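Local coordinates for protein putative polysaccharide binding proteins (DUF1812) (PDB 3GF8) that is a putative outer-membrane lipoprotein of the FimB/Mfa2 family, probably helping to assemble or anchor fimbriae, with a proposed but unproven role in polysaccharide binding, at residues R216-E219 against D220-T223; K253-S256 against T257-L261. One frame throughout, in Å; residues are numbered along the deposited sequence.

Contact 1 of 2, residues R216-E219 against D220-T223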
loop_
_atom_site.group_PDB
_atom_site.type_symbol
_atom_site.label_atom_id
_atom_site.label_comp_id
_atom_site.label_asym_id
_atom_site.label_seq_id
_atom_site.Cartn_x
_atom_site.Cartn_y
_atom_site.Cartn_z
ATOM N N ARG A 216 3.669 -2.038 -1.035
ATOM C CA ARG A 216 4.156 -0.681 -1.248
ATOM C C ARG A 216 4.782 -0.515 -2.597
ATOM O O ARG A 216 5.523 -1.419 -3.055
ATOM C CB ARG A 216 5.197 -0.307 -0.203
ATOM C CG ARG A 216 4.635 -0.278 1.229
ATOM C CD ARG A 216 5.591 0.412 2.165
ATOM N NE ARG A 216 5.621 1.840 1.889
ATOM C CZ ARG A 216 6.640 2.656 2.158
ATOM N NH1 ARG A 216 7.768 2.203 2.681
ATOM N NH2 ARG A 216 6.543 3.936 1.885
ATOM N N LEU A 217 4.444 0.602 -3.255
ATOM C CA LEU A 217 5.159 1.034 -4.464
ATOM C C LEU A 217 6.298 1.966 -4.048
ATOM O O LEU A 217 6.062 3.002 -3.460
ATOM C CB LEU A 217 4.209 1.706 -5.468
ATOM C CG LEU A 217 3.108 0.756 -5.980
ATOM C CD1 LEU A 217 1.936 1.515 -6.572
ATOM C CD2 LEU A 217 3.689 -0.259 -6.974
HETATM N N MSE A 218 7.532 1.554 -4.336
HETATM C CA MSE A 218 8.754 2.250 -3.912
HETATM C C MSE A 218 9.506 2.881 -5.089
HETATM O O MSE A 218 9.736 2.251 -6.146
HETATM C CB MSE A 218 9.703 1.262 -3.202
HETATM C CG MSE A 218 9.080 0.590 -1.952
HETATM SE SE MSE A 218 8.330 1.802 -0.652
HETATM C CE MSE A 218 10.045 2.637 -0.100
ATOM N N GLU A 219 9.931 4.123 -4.902
ATOM C CA GLU A 219 10.591 4.823 -5.991
ATOM C C GLU A 219 11.907 4.186 -6.361
ATOM O O GLU A 219 12.328 4.288 -7.497
ATOM C CB GLU A 219 10.758 6.313 -5.701
ATOM C CG GLU A 219 11.803 6.724 -4.755
ATOM C CD GLU A 219 12.173 8.160 -5.028
ATOM O OE1 GLU A 219 12.874 8.380 -6.047
ATOM O OE2 GLU A 219 11.728 9.064 -4.270
ATOM N N ASP A 220 12.538 3.498 -5.424
ATOM C CA ASP A 220 13.795 2.859 -5.712
ATOM C C ASP A 220 13.625 1.388 -6.118
ATOM O O ASP A 220 14.623 0.662 -6.158
ATOM C CB ASP A 220 14.739 2.993 -4.500
ATOM C CG ASP A 220 14.215 2.298 -3.261
ATOM O OD1 ASP A 220 12.986 2.021 -3.153
ATOM O OD2 ASP A 220 15.044 2.040 -2.361
ATOM N N ARG A 221 12.391 0.943 -6.412
ATOM C CA ARG A 221 12.162 -0.414 -6.940
ATOM C C ARG A 221 11.829 -0.422 -8.419
ATOM O O ARG A 221 11.550 0.629 -8.997
ATOM C CB ARG A 221 11.059 -1.116 -6.144
ATOM C CG ARG A 221 11.511 -1.489 -4.736
ATOM C CD ARG A 221 12.004 -2.863 -4.678
ATOM N NE ARG A 221 12.610 -3.183 -3.381
ATOM C CZ ARG A 221 12.540 -4.369 -2.774
ATOM N NH1 ARG A 221 11.822 -5.371 -3.271
ATOM N NH2 ARG A 221 13.153 -4.551 -1.619
ATOM N N LYS A 222 11.863 -1.604 -9.040
ATOM C CA LYS A 222 11.565 -1.733 -10.462
ATOM C C LYS A 222 10.396 -2.669 -10.692
ATOM O O LYS A 222 10.401 -3.470 -11.640
ATOM C CB LYS A 222 12.781 -2.223 -11.236
ATOM C CG LYS A 222 13.973 -1.245 -11.269
ATOM C CD LYS A 222 15.198 -1.971 -11.788
ATOM C CE LYS A 222 16.265 -1.024 -12.346
ATOM N NZ LYS A 222 17.066 -0.408 -11.248
ATOM N N THR A 223 9.375 -2.510 -9.849
ATOM C CA THR A 223 8.162 -3.320 -9.865
ATOM C C THR A 223 7.611 -3.460 -11.260
ATOM O O THR A 223 7.397 -2.483 -11.966
ATOM C CB THR A 223 7.108 -2.682 -8.956
ATOM O OG1 THR A 223 7.677 -2.541 -7.648
ATOM C CG2 THR A 223 5.828 -3.535 -8.911
HETATM O O HOH W 1 7.677 -1.421 -5.089
#
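Arg221 holds CG anti to its carbonyl carbon (chi1 -71°), which brings that methylene to 3.6 Å from CB of Met218, present as selenomethionine, on one flank of a tight turn. This is an aliphatic contact made by the stem of the arginine rather than by its charged end. Met218 has the same first torsion (chi1 -59°), and with the two bends that follow it carries SE over Arg216, 3.3 Å above the plane of the guanidinium and over its centre. Asp220 adds a third neighbour, bringing OD1 to 3.4 Å from Met218 CB.

The backbone of this segment is a type I beta turn from Met218 to Arg221, closed by the hydrogen bond from Arg221 N to Met218 O (3.0 Å, N-H...O angle 162°). Where the two arms part, an ordered water joins them: it donates to Arg216 O and, at 2.8 Å, to Thr223 OG1, and accepts from Met218 N at 3.1 Å. Further along the two arms, Leu217 CD2 approaches Thr223 CG2 at 4.4 Å, and both side chains also touch Ile242 of helix 241-246.

The charged ends pair with other parts of the chain. Arg221 NH1 forms a salt bridge with Glu176, whose carboxylate also takes a hydrogen bond with Thr223 OG1, while Arg216 NH2 pairs with Asp262. The turn between strands 209-214 and 224-229 thus combines one direct backbone bond with a water bridge whose three bonds supply partners for both arms. Because Glu176 serves Arg221 and Thr223 together, its negative charge probably helps fix the second arm. The chalcogen, selenium here and sulfur in a methionine, covers one face of the Arg216 guanidinium and may be polarised by its charge.

Contact 2 of 2, residues K253-S256 against T257-L261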
loop_
_atom_site.group_PDB
_atom_site.type_symbol
_atom_site.label_atom_id
_atom_site.label_comp_id
_atom_site.label_asym_id
_atom_site.label_seq_id
_atom_site.Cartn_x
_atom_site.Cartn_y
_atom_site.Cartn_z
ATOM N N LYS A 253 0.445 17.419 -9.336
ATOM C CA LYS A 253 0.918 17.983 -8.086
ATOM C C LYS A 253 2.425 18.074 -8.073
ATOM O O LYS A 253 3.105 17.564 -8.980
ATOM C CB LYS A 253 0.382 17.189 -6.899
ATOM C CG LYS A 253 -1.142 17.144 -6.909
ATOM C CD LYS A 253 -1.733 17.331 -5.525
ATOM C CE LYS A 253 -3.174 16.840 -5.440
ATOM N NZ LYS A 253 -4.081 17.680 -6.246
ATOM N N ASN A 254 2.914 18.787 -7.062
ATOM C CA ASN A 254 4.350 19.004 -6.813
ATOM C C ASN A 254 4.815 17.943 -5.828
ATOM O O ASN A 254 4.965 18.220 -4.627
ATOM C CB ASN A 254 4.620 20.410 -6.212
ATOM N N LEU A 255 4.994 16.720 -6.324
ATOM C CA LEU A 255 5.365 15.633 -5.466
ATOM C C LEU A 255 6.579 14.919 -6.027
ATOM O O LEU A 255 6.696 14.678 -7.231
ATOM C CB LEU A 255 4.196 14.652 -5.327
ATOM C CG LEU A 255 2.858 15.255 -4.876
ATOM C CD1 LEU A 255 1.803 14.154 -4.808
ATOM C CD2 LEU A 255 2.990 15.978 -3.543
ATOM N N SER A 256 7.475 14.561 -5.123
ATOM C CA SER A 256 8.470 13.551 -5.397
ATOM C C SER A 256 7.774 12.217 -5.699
ATOM O O SER A 256 6.634 11.970 -5.266
ATOM C CB SER A 256 9.368 13.375 -4.180
ATOM O OG SER A 256 8.674 12.677 -3.134
ATOM N N THR A 257 8.479 11.358 -6.433
ATOM C CA THR A 257 7.972 10.044 -6.757
ATOM C C THR A 257 7.467 9.295 -5.527
ATOM O O THR A 257 6.351 8.783 -5.543
ATOM C CB THR A 257 9.032 9.221 -7.470
ATOM O OG1 THR A 257 9.415 9.932 -8.642
ATOM C CG2 THR A 257 8.511 7.811 -7.857
ATOM N N GLN A 258 8.248 9.245 -4.451
ATOM C CA GLN A 258 7.839 8.438 -3.287
ATOM C C GLN A 258 6.609 9.005 -2.615
ATOM O O GLN A 258 5.763 8.275 -2.118
ATOM C CB GLN A 258 8.942 8.302 -2.247
ATOM C CG GLN A 258 8.566 7.271 -1.127
ATOM C CD GLN A 258 8.303 5.878 -1.692
ATOM O OE1 GLN A 258 9.169 5.310 -2.330
ATOM N NE2 GLN A 258 7.079 5.357 -1.503
ATOM N N GLU A 259 6.519 10.327 -2.598
ATOM C CA GLU A 259 5.401 10.977 -1.991
ATOM C C GLU A 259 4.133 10.734 -2.761
ATOM O O GLU A 259 3.091 10.507 -2.148
ATOM C CB GLU A 259 5.644 12.465 -1.841
ATOM C CG GLU A 259 4.484 13.144 -1.125
ATOM C CD GLU A 259 4.804 14.555 -0.653
ATOM O OE1 GLU A 259 5.930 15.065 -0.951
ATOM O OE2 GLU A 259 3.915 15.137 0.019
ATOM N N TYR A 260 4.219 10.760 -4.096
ATOM C CA TYR A 260 3.070 10.414 -4.923
ATOM C C TYR A 260 2.678 8.946 -4.716
ATOM O O TYR A 260 1.509 8.614 -4.505
ATOM C CB TYR A 260 3.368 10.651 -6.383
ATOM C CG TYR A 260 2.263 10.211 -7.302
ATOM C CD1 TYR A 260 0.975 10.697 -7.150
ATOM C CD2 TYR A 260 2.509 9.318 -8.347
ATOM C CE1 TYR A 260 -0.036 10.295 -8.011
ATOM C CE2 TYR A 260 1.518 8.943 -9.224
ATOM C CZ TYR A 260 0.243 9.425 -9.042
ATOM O OH TYR A 260 -0.742 9.033 -9.890
ATOM N N LEU A 261 3.668 8.068 -4.757
ATOM C CA LEU A 261 3.408 6.642 -4.546
ATOM C C LEU A 261 2.747 6.338 -3.177
ATOM O O LEU A 261 1.890 5.441 -3.068
ATOM C CB LEU A 261 4.694 5.844 -4.701
ATOM C CG LEU A 261 5.310 5.857 -6.103
ATOM C CD1 LEU A 261 6.609 4.992 -6.095
ATOM C CD2 LEU A 261 4.295 5.405 -7.150
#
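The backbone runs extended through Leu255 and Ser256, then coils into the helix that begins at Thr257. Ser256 O receives Tyr260 N at 2.9 Å, an i to i+4 bond that is close to straight (166° at the hydrogen). Ser256 is the N-cap: its OG, set between its own backbone N and carbonyl carbon (chi1 74°), reaches over the first turn to accept from Glu259 N at 3.2 Å. The same oxygen also rests 3.3 Å from Glu259 CB.

One residue earlier, Leu255 folds back against the helix and parts its two methyls between neighbouring residues. CD1 lies against the base of the tyrosine, 4.1 Å from Tyr260 CB, and CD2 meets the carboxylate end of the extended Glu259 chain, 3.7 Å from Glu259 CD. Both helix side chains cross the leucine at about a right angle. Leu255, just before the N-cap, pairs with Tyr260, the fourth residue after the N-cap: a hydrophobic staple. With both methyls gone, as in an alanine here, the staple to Tyr260 CB would probably be lost and a gap opened beside the Glu259 chain.

The polar ends reach further partners: Glu259 OE2 forms a salt bridge with Arg263 one turn on, and Tyr260 OH is hydrogen-bonded to Glu251 in the preceding loop. Cap and staple together define the start of the helix, the serine oxygen accepting from an amide of the first helical turn, while the Glu259 carboxylate near the N-terminal end probably interacts favourably with the helix dipole.

How the contacts relate
Contact 1 precedes contact 2 in sequence, and their centres lie about 13 Å apart, yet the turn and the helix start touch directly. Gln258 makes the polar connection with both ends of its amide: OE1 probably accepts from Glu219 N at 2.9 Å, and NE2 probably donates to Leu217 O at 3.2 Å, so one side chain bridges two backbone groups just ahead of and within the turn. Apolar packing runs beside it, with Glu219 CB 3.5 Å from Thr257 CG2. The capped first turn of helix 257-263 is thereby docked onto the 216-223 loop between two strands. Asp262 of the same helix serves both contacts, its OD1 taking Gln258 NE2 and the salt bridge from Arg216 NH2.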